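Local coordinates for TnpArep for protein (PDB 4ER8) that binds REP hairpins by their stem foot and upstream guide sequence, and cleaves and recombines the single-stranded DNA flanking them as a single-tyrosine HUH transposase, at a contact of chain A with DNA. Numbering follows the deposited sequence.

Contact 1: a contact of chain A with DNA. Residues 19, 95-96, 160-162. With nucleotides of chain B.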
# COMPACT_ATOMS: atom_id res chain seq x y z
N ASN A 19 -2.96 5.45 5.86
CA ASN A 19 -2.53 6.82 5.96
C ASN A 19 -1.93 7.10 7.30
O ASN A 19 -2.37 6.60 8.33
CB ASN A 19 -3.70 7.77 5.78
CG ASN A 19 -4.27 7.76 4.38
OD1 ASN A 19 -5.44 7.45 4.20
ND2 ASN A 19 -3.46 8.11 3.38
N GLN A 95 -3.49 6.85 10.78
CA GLN A 95 -4.95 6.86 10.68
C GLN A 95 -5.47 5.47 11.11
O GLN A 95 -5.01 4.44 10.65
CB GLN A 95 -5.49 7.29 9.31
CG GLN A 95 -6.91 6.80 9.05
CD GLN A 95 -7.62 7.52 7.94
OE1 GLN A 95 -7.00 8.02 7.01
NE2 GLN A 95 -8.93 7.60 8.02
N PRO A 96 -6.39 5.45 12.08
CA PRO A 96 -6.91 4.18 12.55
C PRO A 96 -7.42 3.32 11.41
O PRO A 96 -7.86 3.83 10.36
CB PRO A 96 -8.09 4.63 13.45
CG PRO A 96 -7.58 5.91 14.07
CD PRO A 96 -6.91 6.59 12.87
N GLY A 160 -9.63 5.25 -0.68
CA GLY A 160 -9.14 5.44 0.66
C GLY A 160 -8.25 6.65 0.89
O GLY A 160 -7.84 6.89 2.03
N GLU A 161 -7.94 7.42 -0.16
CA GLU A 161 -7.14 8.66 0.05
C GLU A 161 -7.73 9.61 1.11
O GLU A 161 -8.97 9.72 1.28
CB GLU A 161 -6.88 9.43 -1.25
CG GLU A 161 -6.31 8.62 -2.43
CD GLU A 161 -4.80 8.44 -2.40
OE1 GLU A 161 -4.15 8.69 -1.36
OE2 GLU A 161 -4.25 8.03 -3.44
N ARG A 162 -6.83 10.30 1.82
CA ARG A 162 -7.22 11.37 2.73
C ARG A 162 -7.99 12.46 1.98
O ARG A 162 -7.72 12.72 0.80
CB ARG A 162 -6.02 11.91 3.50
CG ARG A 162 -5.23 12.94 2.80
CD ARG A 162 -3.76 12.94 3.29
NE ARG A 162 -3.68 12.99 4.73
CZ ARG A 162 -2.71 12.45 5.45
NH1 ARG A 162 -1.71 11.80 4.88
NH2 ARG A 162 -2.76 12.55 6.78
P DA B 3 -18.14 3.83 5.42
OP1 DA B 3 -17.91 3.36 6.79
OP2 DA B 3 -19.49 4.33 5.18
O5' DA B 3 -17.12 4.90 4.81
C5' DA B 3 -15.72 4.69 4.81
C4' DA B 3 -15.18 4.95 6.22
O4' DA B 3 -13.76 4.68 6.25
C3' DA B 3 -15.34 6.34 6.79
O3' DA B 3 -15.38 6.18 8.16
C2' DA B 3 -14.04 7.00 6.38
C1' DA B 3 -13.05 5.85 6.58
N9 DA B 3 -11.86 5.75 5.74
C8 DA B 3 -11.70 6.08 4.42
N7 DA B 3 -10.50 5.84 3.96
C5 DA B 3 -9.82 5.31 5.04
C6 DA B 3 -8.49 4.86 5.21
N6 DA B 3 -7.52 4.83 4.25
N1 DA B 3 -8.18 4.37 6.43
C2 DA B 3 -9.11 4.38 7.38
N3 DA B 3 -10.36 4.80 7.34
C4 DA B 3 -10.65 5.25 6.13
P DG B 4 -15.80 7.40 9.17
OP1 DG B 4 -16.30 6.73 10.39
OP2 DG B 4 -16.59 8.40 8.41
O5' DG B 4 -14.45 8.09 9.63
C5' DG B 4 -13.41 7.37 10.24
C4' DG B 4 -12.14 8.18 10.10
O4' DG B 4 -11.91 8.33 8.68
C3' DG B 4 -12.17 9.61 10.66
O3' DG B 4 -10.86 9.94 11.04
C2' DG B 4 -12.55 10.45 9.44
C1' DG B 4 -11.74 9.73 8.37
N9 DG B 4 -12.16 9.93 6.97
C8 DG B 4 -13.37 10.39 6.51
N7 DG B 4 -13.48 10.44 5.22
C5 DG B 4 -12.25 9.97 4.77
C6 DG B 4 -11.76 9.77 3.44
O6 DG B 4 -12.37 10.00 2.37
N1 DG B 4 -10.45 9.25 3.39
C2 DG B 4 -9.74 8.94 4.51
N2 DG B 4 -8.50 8.48 4.28
N3 DG B 4 -10.18 9.12 5.76
C4 DG B 4 -11.44 9.63 5.83
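The guide-sequence pocket of this HUH nuclease is formed here by Gln95, in the loop before strand 99-102, and by the C-terminal segment Gly160 to Arg162, which together read the unpaired bases DA3 and DG4. Gln95 works on the sugar edge of DG4. Gln95 NE2 gives a nearly straight bond to DG4 N3 at 3.0 Å, with N3 lying in the amide plane, while Gln95 OE1 accepts from the exocyclic amine DG4 N2 at 3.1 Å. With CG anti to the backbone N (chi1 158°) and the chain extended beyond it, the same amide lies over one face of DA3, near its N1-C2 side, Gln95 CD 3.5 Å from DA3 C2. On its Watson-Crick edge DG4 donates to two backbone carbonyls: DG4 N1 to Glu161 O at 2.6 Å and DG4 N2 to Gly160 O at 2.8 Å, both from above the carbonyl planes. Gly160 O takes a second bond, from DA3 N6 at 3.0 Å, which arrives from the opposite face, so one carbonyl ties the two amino groups together. Asn19 OD1, on strand 13-19, also comes near DG4 N2. The Glu161 carboxylate is a ligand of the active-site nickel ion, which probably couples guide recognition to the catalytic centre.

Contact 2: a contact of chain A with DNA. Residues 5-6, 8, 100. With nucleotides of chain B.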
# COMPACT_ATOMS: atom_id res chain seq x y z
N ARG A 5 -17.96 -3.28 6.30
CA ARG A 5 -17.72 -4.60 6.80
C ARG A 5 -16.57 -5.23 6.03
O ARG A 5 -16.60 -5.26 4.81
CB ARG A 5 -18.99 -5.43 6.68
CG ARG A 5 -18.72 -6.91 6.76
CD ARG A 5 -19.96 -7.71 6.33
NE ARG A 5 -19.72 -9.06 6.72
CZ ARG A 5 -20.36 -10.13 6.25
NH1 ARG A 5 -21.31 -10.01 5.32
NH2 ARG A 5 -20.00 -11.33 6.69
N ARG A 6 -15.56 -5.76 6.74
CA ARG A 6 -14.42 -6.32 6.06
C ARG A 6 -14.89 -7.42 5.12
O ARG A 6 -15.77 -8.21 5.44
CB ARG A 6 -13.38 -6.81 7.04
CG ARG A 6 -12.69 -5.69 7.85
CD ARG A 6 -12.27 -4.49 7.01
NE ARG A 6 -11.24 -3.67 7.64
CZ ARG A 6 -10.80 -2.49 7.18
NH1 ARG A 6 -11.32 -1.94 6.10
NH2 ARG A 6 -9.83 -1.85 7.81
N TYR A 8 -14.10 -10.63 3.81
CA TYR A 8 -13.16 -11.74 4.07
C TYR A 8 -13.39 -12.89 3.12
O TYR A 8 -14.50 -13.41 3.01
CB TYR A 8 -13.28 -12.27 5.50
CG TYR A 8 -12.75 -11.35 6.59
CD1 TYR A 8 -13.60 -10.84 7.56
CD2 TYR A 8 -11.43 -11.02 6.65
CE1 TYR A 8 -13.13 -10.04 8.57
CE2 TYR A 8 -10.94 -10.19 7.67
CZ TYR A 8 -11.79 -9.70 8.61
OH TYR A 8 -11.31 -8.90 9.63
N GLU A 100 -9.97 -1.02 2.61
CA GLU A 100 -9.84 -2.36 2.02
C GLU A 100 -10.80 -2.52 0.88
O GLU A 100 -12.01 -2.21 0.99
CB GLU A 100 -10.18 -3.45 3.03
CG GLU A 100 -10.46 -4.88 2.38
CD GLU A 100 -11.94 -5.13 2.07
OE1 GLU A 100 -12.33 -5.36 0.89
OE2 GLU A 100 -12.73 -5.05 3.03
O5' DG B 1 -21.43 -2.78 -3.56
C5' DG B 1 -22.38 -2.42 -2.51
C4' DG B 1 -21.79 -2.41 -1.12
O4' DG B 1 -20.94 -3.61 -0.88
C3' DG B 1 -20.87 -1.22 -0.85
O3' DG B 1 -21.60 -0.05 -0.63
C2' DG B 1 -20.16 -1.77 0.39
C1' DG B 1 -19.94 -3.25 0.04
N9 DG B 1 -18.74 -3.55 -0.69
C8 DG B 1 -18.66 -3.68 -2.06
N7 DG B 1 -17.43 -3.96 -2.47
C5 DG B 1 -16.66 -4.07 -1.31
C6 DG B 1 -15.29 -4.39 -1.15
O6 DG B 1 -14.48 -4.64 -2.07
N1 DG B 1 -14.87 -4.41 0.20
C2 DG B 1 -15.74 -4.13 1.23
N2 DG B 1 -15.20 -4.16 2.45
N3 DG B 1 -17.05 -3.82 1.09
C4 DG B 1 -17.45 -3.80 -0.20
P DC B 31 -9.84 -4.42 10.71
OP1 DC B 31 -9.80 -5.20 9.47
OP2 DC B 31 -9.98 -2.98 10.71
O5' DC B 31 -11.00 -5.05 11.60
C5' DC B 31 -11.22 -6.47 11.76
C4' DC B 31 -12.54 -6.72 12.49
O4' DC B 31 -12.36 -6.15 13.81
C3' DC B 31 -13.78 -6.03 11.88
O3' DC B 31 -14.62 -7.06 11.60
C2' DC B 31 -14.39 -5.21 13.00
C1' DC B 31 -13.58 -5.59 14.23
N1 DC B 31 -13.15 -4.40 14.96
C2 DC B 31 -13.63 -4.18 16.24
O2 DC B 31 -14.40 -5.05 16.68
N3 DC B 31 -13.21 -3.06 16.89
C4 DC B 31 -12.37 -2.17 16.33
N4 DC B 31 -11.94 -1.04 16.99
C5 DC B 31 -11.90 -2.39 15.01
C6 DC B 31 -12.30 -3.50 14.37
P DG B 32 -16.00 -7.07 10.80
OP1 DG B 32 -16.22 -8.50 10.36
OP2 DG B 32 -15.91 -5.98 9.82
O5' DG B 32 -17.12 -6.72 11.88
C5' DG B 32 -17.27 -7.56 13.00
C4' DG B 32 -18.20 -6.92 14.02
O4' DG B 32 -17.67 -5.70 14.55
C3' DG B 32 -19.58 -6.54 13.55
O3' DG B 32 -20.50 -6.83 14.67
C2' DG B 32 -19.42 -5.06 13.13
C1' DG B 32 -18.49 -4.60 14.25
N9 DG B 32 -17.60 -3.42 14.06
C8 DG B 32 -17.04 -2.88 12.92
N7 DG B 32 -16.28 -1.82 13.15
C5 DG B 32 -16.36 -1.64 14.52
C6 DG B 32 -15.76 -0.65 15.35
O6 DG B 32 -15.03 0.31 15.05
N1 DG B 32 -16.08 -0.85 16.69
C2 DG B 32 -16.90 -1.86 17.15
N2 DG B 32 -17.09 -1.86 18.47
N3 DG B 32 -17.47 -2.80 16.39
C4 DG B 32 -17.15 -2.62 15.09
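Arg6 and Glu100 carry the tight part of this contact, where the N-terminal segment of the HUH transposase lies between the first guide base and the foot of the hairpin stem. Arg6 grips the DC31 phosphate side-on. Arg6 NE forms a salt bridge with DC31 OP1 at 2.8 Å, close to the guanidinium plane, and Arg6 NH2 bonds to DC31 OP2 at 3.1 Å, somewhat tilted from it. The bend at chi2 (-45°) turns the guanidinium edge toward the phosphate. On the other flank the Glu100 carboxylate faces the Watson-Crick edge of DG1 in a paired bond: Glu100 OE1 takes DG1 N1 at 2.8 Å and Glu100 OE2 takes DG1 N2 at 2.7 Å, both on their syn sides. Arg5 O adds a more bent bond to the same amine, 3.0 Å from DG1 N2, which approaches above the carbonyl plane. A guanine thus offers its two donor groups to matching acceptors. The looser side belongs to Tyr8. One face of its ring rests on Arg6 CB, and the Tyr8 hydroxyl sits near C5' of the DC31 sugar. A separate backbone anchor holds the next nucleotide: Arg6 N donates to DG32 OP2 at 3.1 Å.

Contact 3: a contact of chain A with DNA. Residues 4, 99-102. With nucleotides of chain B.
Trp99 lies over the base of DT2 at the start of strand 99-102 in the HUH-transposase domain, where the strand reads the first two guide nucleotides. The six-membered ring of Trp99 stacks on the pyrimidine ring of DT2 with planes 21° apart. The overlap is displaced toward the indole rim, where Trp99 CZ2 comes 3.6 Å from DT2 C4 and CH2 also covers the base. CG stands anti to the backbone N (chi1 170°), which swings the indole out across the thymine. The base of DG1 lies on the other side of DT2, opposite the tryptophan. Tyr4 packs against the sugar: Tyr4 CB is 3.4 Å from DT2 C1', and the ring turns an edge toward O3'.

Polar recognition runs along the strand. DT2 N3 donates to Glu100 O at 2.8 Å, nearly along the C=O axis. His101 ND1 gives a bond to DT2 O4 at 2.7 Å, almost in the imidazole plane, and is also 3.0 Å from DG1 O6, so its N-H may be shared between the two base carbonyls. That would require the hydrogen to sit on ND1, and any positive charge on the imidazole would probably suit these two oxygens. DG1 O6 takes a further bond from Ala102 N at 2.9 Å.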
# COMPACT_ATOMS: atom_id res chain seq x y z
N TYR A 4 -18.47 0.18 7.30
CA TYR A 4 -18.05 -0.86 6.37
C TYR A 4 -17.89 -2.21 7.08
O TYR A 4 -17.69 -2.27 8.31
CB TYR A 4 -16.78 -0.48 5.62
CG TYR A 4 -15.61 -0.12 6.51
CD1 TYR A 4 -14.90 -1.11 7.18
CD2 TYR A 4 -15.21 1.23 6.70
CE1 TYR A 4 -13.85 -0.79 7.99
CE2 TYR A 4 -14.15 1.53 7.49
CZ TYR A 4 -13.48 0.53 8.14
OH TYR A 4 -12.41 0.78 8.96
N TRP A 99 -8.29 1.37 4.57
CA TRP A 99 -9.23 1.11 3.51
C TRP A 99 -8.92 -0.22 2.86
O TRP A 99 -7.77 -0.50 2.57
CB TRP A 99 -9.17 2.26 2.49
CG TRP A 99 -9.94 1.99 1.22
CD1 TRP A 99 -9.45 1.47 0.04
CD2 TRP A 99 -11.32 2.25 1.00
NE1 TRP A 99 -10.46 1.38 -0.89
CE2 TRP A 99 -11.62 1.84 -0.33
CE3 TRP A 99 -12.35 2.79 1.79
CZ2 TRP A 99 -12.91 1.95 -0.88
CZ3 TRP A 99 -13.64 2.88 1.25
CH2 TRP A 99 -13.90 2.47 -0.07
N GLU A 100 -9.97 -1.02 2.61
CA GLU A 100 -9.84 -2.36 2.02
C GLU A 100 -10.80 -2.52 0.88
O GLU A 100 -12.01 -2.21 0.99
CB GLU A 100 -10.18 -3.45 3.03
CG GLU A 100 -10.46 -4.88 2.38
CD GLU A 100 -11.94 -5.13 2.07
OE1 GLU A 100 -12.33 -5.36 0.89
OE2 GLU A 100 -12.73 -5.05 3.03
N HIS A 101 -10.29 -3.06 -0.23
CA HIS A 101 -11.16 -3.38 -1.33
C HIS A 101 -10.74 -4.66 -2.02
O HIS A 101 -9.57 -4.84 -2.44
CB HIS A 101 -11.25 -2.22 -2.33
CG HIS A 101 -11.81 -2.63 -3.66
ND1 HIS A 101 -13.17 -2.71 -3.90
CD2 HIS A 101 -11.20 -3.00 -4.82
CE1 HIS A 101 -13.37 -3.11 -5.15
NE2 HIS A 101 -12.19 -3.28 -5.73
N ALA A 102 -11.71 -5.56 -2.12
CA ALA A 102 -11.50 -6.88 -2.68
C ALA A 102 -11.46 -6.84 -4.21
O ALA A 102 -12.45 -6.37 -4.84
CB ALA A 102 -12.61 -7.76 -2.24
O5' DG B 1 -21.43 -2.78 -3.56
C5' DG B 1 -22.38 -2.42 -2.51
C4' DG B 1 -21.79 -2.41 -1.12
O4' DG B 1 -20.94 -3.61 -0.88
C3' DG B 1 -20.87 -1.22 -0.85
O3' DG B 1 -21.60 -0.05 -0.63
C2' DG B 1 -20.16 -1.77 0.39
C1' DG B 1 -19.94 -3.25 0.04
N9 DG B 1 -18.74 -3.55 -0.69
C8 DG B 1 -18.66 -3.68 -2.06
N7 DG B 1 -17.43 -3.96 -2.47
C5 DG B 1 -16.66 -4.07 -1.31
C6 DG B 1 -15.29 -4.39 -1.15
O6 DG B 1 -14.48 -4.64 -2.07
N1 DG B 1 -14.87 -4.41 0.20
C2 DG B 1 -15.74 -4.13 1.23
N2 DG B 1 -15.20 -4.16 2.45
N3 DG B 1 -17.05 -3.82 1.09
C4 DG B 1 -17.45 -3.80 -0.20
P DT B 2 -20.90 1.41 -0.47
OP1 DT B 2 -21.97 2.41 -0.16
OP2 DT B 2 -20.00 1.68 -1.61
O5' DT B 2 -20.04 1.27 0.86
C5' DT B 2 -20.58 1.45 2.14
C4' DT B 2 -19.38 1.33 3.07
O4' DT B 2 -18.52 0.29 2.52
C3' DT B 2 -18.50 2.59 3.18
O3' DT B 2 -17.96 2.60 4.45
C2' DT B 2 -17.37 2.25 2.24
C1' DT B 2 -17.20 0.75 2.42
N1 DT B 2 -16.43 0.09 1.32
C2 DT B 2 -15.23 -0.56 1.60
O2 DT B 2 -14.76 -0.68 2.71
N3 DT B 2 -14.57 -1.11 0.54
C4 DT B 2 -14.93 -1.07 -0.79
O4 DT B 2 -14.22 -1.58 -1.69
C5 DT B 2 -16.17 -0.37 -1.05
C7 DT B 2 -16.68 -0.28 -2.49
C6 DT B 2 -16.85 0.16 0.00

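Contact 4: a contact of chain A with DNA. Residues 6, 74, 97-98. With nucleotides of chain B.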
# COMPACT_ATOMS: atom_id res chain seq x y z
N ARG A 6 -15.56 -5.76 6.74
CA ARG A 6 -14.42 -6.32 6.06
C ARG A 6 -14.89 -7.42 5.12
O ARG A 6 -15.77 -8.21 5.44
CB ARG A 6 -13.38 -6.81 7.04
CG ARG A 6 -12.69 -5.69 7.85
CD ARG A 6 -12.27 -4.49 7.01
NE ARG A 6 -11.24 -3.67 7.64
CZ ARG A 6 -10.80 -2.49 7.18
NH1 ARG A 6 -11.32 -1.94 6.10
NH2 ARG A 6 -9.83 -1.85 7.81
N SER A 74 -6.36 -8.60 8.52
CA SER A 74 -6.50 -7.75 9.69
C SER A 74 -5.28 -7.84 10.60
O SER A 74 -4.56 -6.84 10.83
CB SER A 74 -7.78 -8.08 10.46
OG SER A 74 -8.93 -7.57 9.80
N ARG A 97 -7.39 2.01 11.64
CA ARG A 97 -7.69 1.00 10.65
C ARG A 97 -7.10 1.39 9.28
O ARG A 97 -5.97 1.86 9.22
CB ARG A 97 -9.18 0.72 10.65
CG ARG A 97 -9.73 0.61 12.07
CD ARG A 97 -11.23 0.39 12.09
NE ARG A 97 -11.60 -0.87 11.46
CZ ARG A 97 -12.83 -1.33 11.33
NH1 ARG A 97 -13.85 -0.64 11.82
NH2 ARG A 97 -13.05 -2.51 10.74
N PHE A 98 -7.86 1.15 8.20
CA PHE A 98 -7.35 1.24 6.83
C PHE A 98 -8.48 0.94 5.82
O PHE A 98 -9.48 0.30 6.18
CB PHE A 98 -6.21 0.23 6.60
CG PHE A 98 -6.61 -1.18 6.90
CD1 PHE A 98 -7.15 -2.00 5.90
CD2 PHE A 98 -6.42 -1.73 8.18
CE1 PHE A 98 -7.54 -3.32 6.17
CE2 PHE A 98 -6.78 -3.07 8.45
CZ PHE A 98 -7.37 -3.85 7.45
P DC B 30 -5.29 -0.77 12.90
OP1 DC B 30 -4.98 -0.65 11.47
OP2 DC B 30 -5.94 0.38 13.59
O5' DC B 30 -6.22 -2.06 13.19
C5' DC B 30 -5.84 -3.31 12.69
C4' DC B 30 -6.83 -4.40 13.08
O4' DC B 30 -6.82 -4.54 14.50
C3' DC B 30 -8.28 -4.17 12.75
O3' DC B 30 -8.50 -4.75 11.51
C2' DC B 30 -9.02 -4.95 13.82
C1' DC B 30 -8.09 -4.88 15.01
N1 DC B 30 -8.40 -3.85 16.08
C2 DC B 30 -9.22 -4.16 17.14
O2 DC B 30 -9.73 -5.26 17.16
N3 DC B 30 -9.46 -3.22 18.12
C4 DC B 30 -8.89 -2.01 18.04
N4 DC B 30 -9.13 -1.13 19.00
C5 DC B 30 -8.03 -1.67 16.96
C6 DC B 30 -7.81 -2.62 16.03
P DC B 31 -9.84 -4.42 10.71
OP1 DC B 31 -9.80 -5.20 9.47
OP2 DC B 31 -9.98 -2.98 10.71
O5' DC B 31 -11.00 -5.05 11.60
C5' DC B 31 -11.22 -6.47 11.76
C4' DC B 31 -12.54 -6.72 12.49
O4' DC B 31 -12.36 -6.15 13.81
C3' DC B 31 -13.78 -6.03 11.88
O3' DC B 31 -14.62 -7.06 11.60
C2' DC B 31 -14.39 -5.21 13.00
C1' DC B 31 -13.58 -5.59 14.23
N1 DC B 31 -13.15 -4.40 14.96
C2 DC B 31 -13.63 -4.18 16.24
O2 DC B 31 -14.40 -5.05 16.68
N3 DC B 31 -13.21 -3.06 16.89
C4 DC B 31 -12.37 -2.17 16.33
N4 DC B 31 -11.94 -1.04 16.99
C5 DC B 31 -11.90 -2.39 15.01
C6 DC B 31 -12.30 -3.50 14.37
P DG B 32 -16.00 -7.07 10.80
OP1 DG B 32 -16.22 -8.50 10.36
OP2 DG B 32 -15.91 -5.98 9.82
O5' DG B 32 -17.12 -6.72 11.88
C5' DG B 32 -17.27 -7.56 13.00
C4' DG B 32 -18.20 -6.92 14.02
O4' DG B 32 -17.67 -5.70 14.55
C3' DG B 32 -19.58 -6.54 13.55
O3' DG B 32 -20.50 -6.83 14.67
C2' DG B 32 -19.42 -5.06 13.13
C1' DG B 32 -18.49 -4.60 14.25
N9 DG B 32 -17.60 -3.42 14.06
C8 DG B 32 -17.04 -2.88 12.92
N7 DG B 32 -16.28 -1.82 13.15
C5 DG B 32 -16.36 -1.64 14.52
C6 DG B 32 -15.76 -0.65 15.35
O6 DG B 32 -15.03 0.31 15.05
N1 DG B 32 -16.08 -0.85 16.69
C2 DG B 32 -16.90 -1.86 17.15
N2 DG B 32 -17.09 -1.86 18.47
N3 DG B 32 -17.47 -2.80 16.39
C4 DG B 32 -17.15 -2.62 15.09
O HOH W 1 -15.99 -3.37 9.80
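The loop that leads into strand 99-102 runs past the foot of the REP hairpin stem, and there Arg97 and Phe98 of this HUH transposase meet the backbone of DC30 to DG32, with Ser74 joining from the start of helix 73-87. Arg97 NE makes a salt bridge with DC31 OP2 at 2.8 Å, OP2 lying nearly in the guanidinium plane. The bend at chi3 (63°) turns one guanidinium face toward the C5-C6 edge of the DC31 base, C6 over its centre, the two planes well inclined. From there Arg97 NH1 reaches the major-groove edge of DG32, a weak bond to DG32 N7 at 3.0 Å, and NH2 is linked through a water molecule to DG32 OP2. The amide N of Arg97 donates to the preceding phosphate, at 2.9 Å from DC30 OP2.

Ser74 OG bonds to DC31 OP1 at 2.6 Å, approaching from the helix's first turn, whose dipole would probably help to stabilise the anion. Phe98 packs beside Arg6, and both meet the DC31 phosphate: Phe98 CZ is 3.4 Å from DC31 OP1, and the ring edge points at DC30 OP1. Arg6 NH2 lies over the centre of the phenyl face, while both terminal nitrogens of Arg6 bond to Phe98 O, NH1 at 2.9 Å and NH2 at 2.7 Å, from the same face of the carbonyl plane. This backbone oxygen fixes the rotation of the guanidinium, leaving its NE side turned toward the DNA.

Contacts 2 and 3 are neighbours, their C-alpha centres about 5 Å apart, and share Glu100; contacts 2 and 4 share Arg6 at about 7 Å, as far as contact 3 is from contact 4. Contact 1 lies farther along, about 15 Å from contact 2, 12 Å from contact 3 and 11 Å from contact 4. Residues 95 to 102 run continuously through contacts 1, 4 and 3, so one loop and its strand bind both the single-stranded guide and the duplex foot. This monomeric protein can thereby sense the guide sequence and the adjoining hairpin together, which probably sets the register for cleavage.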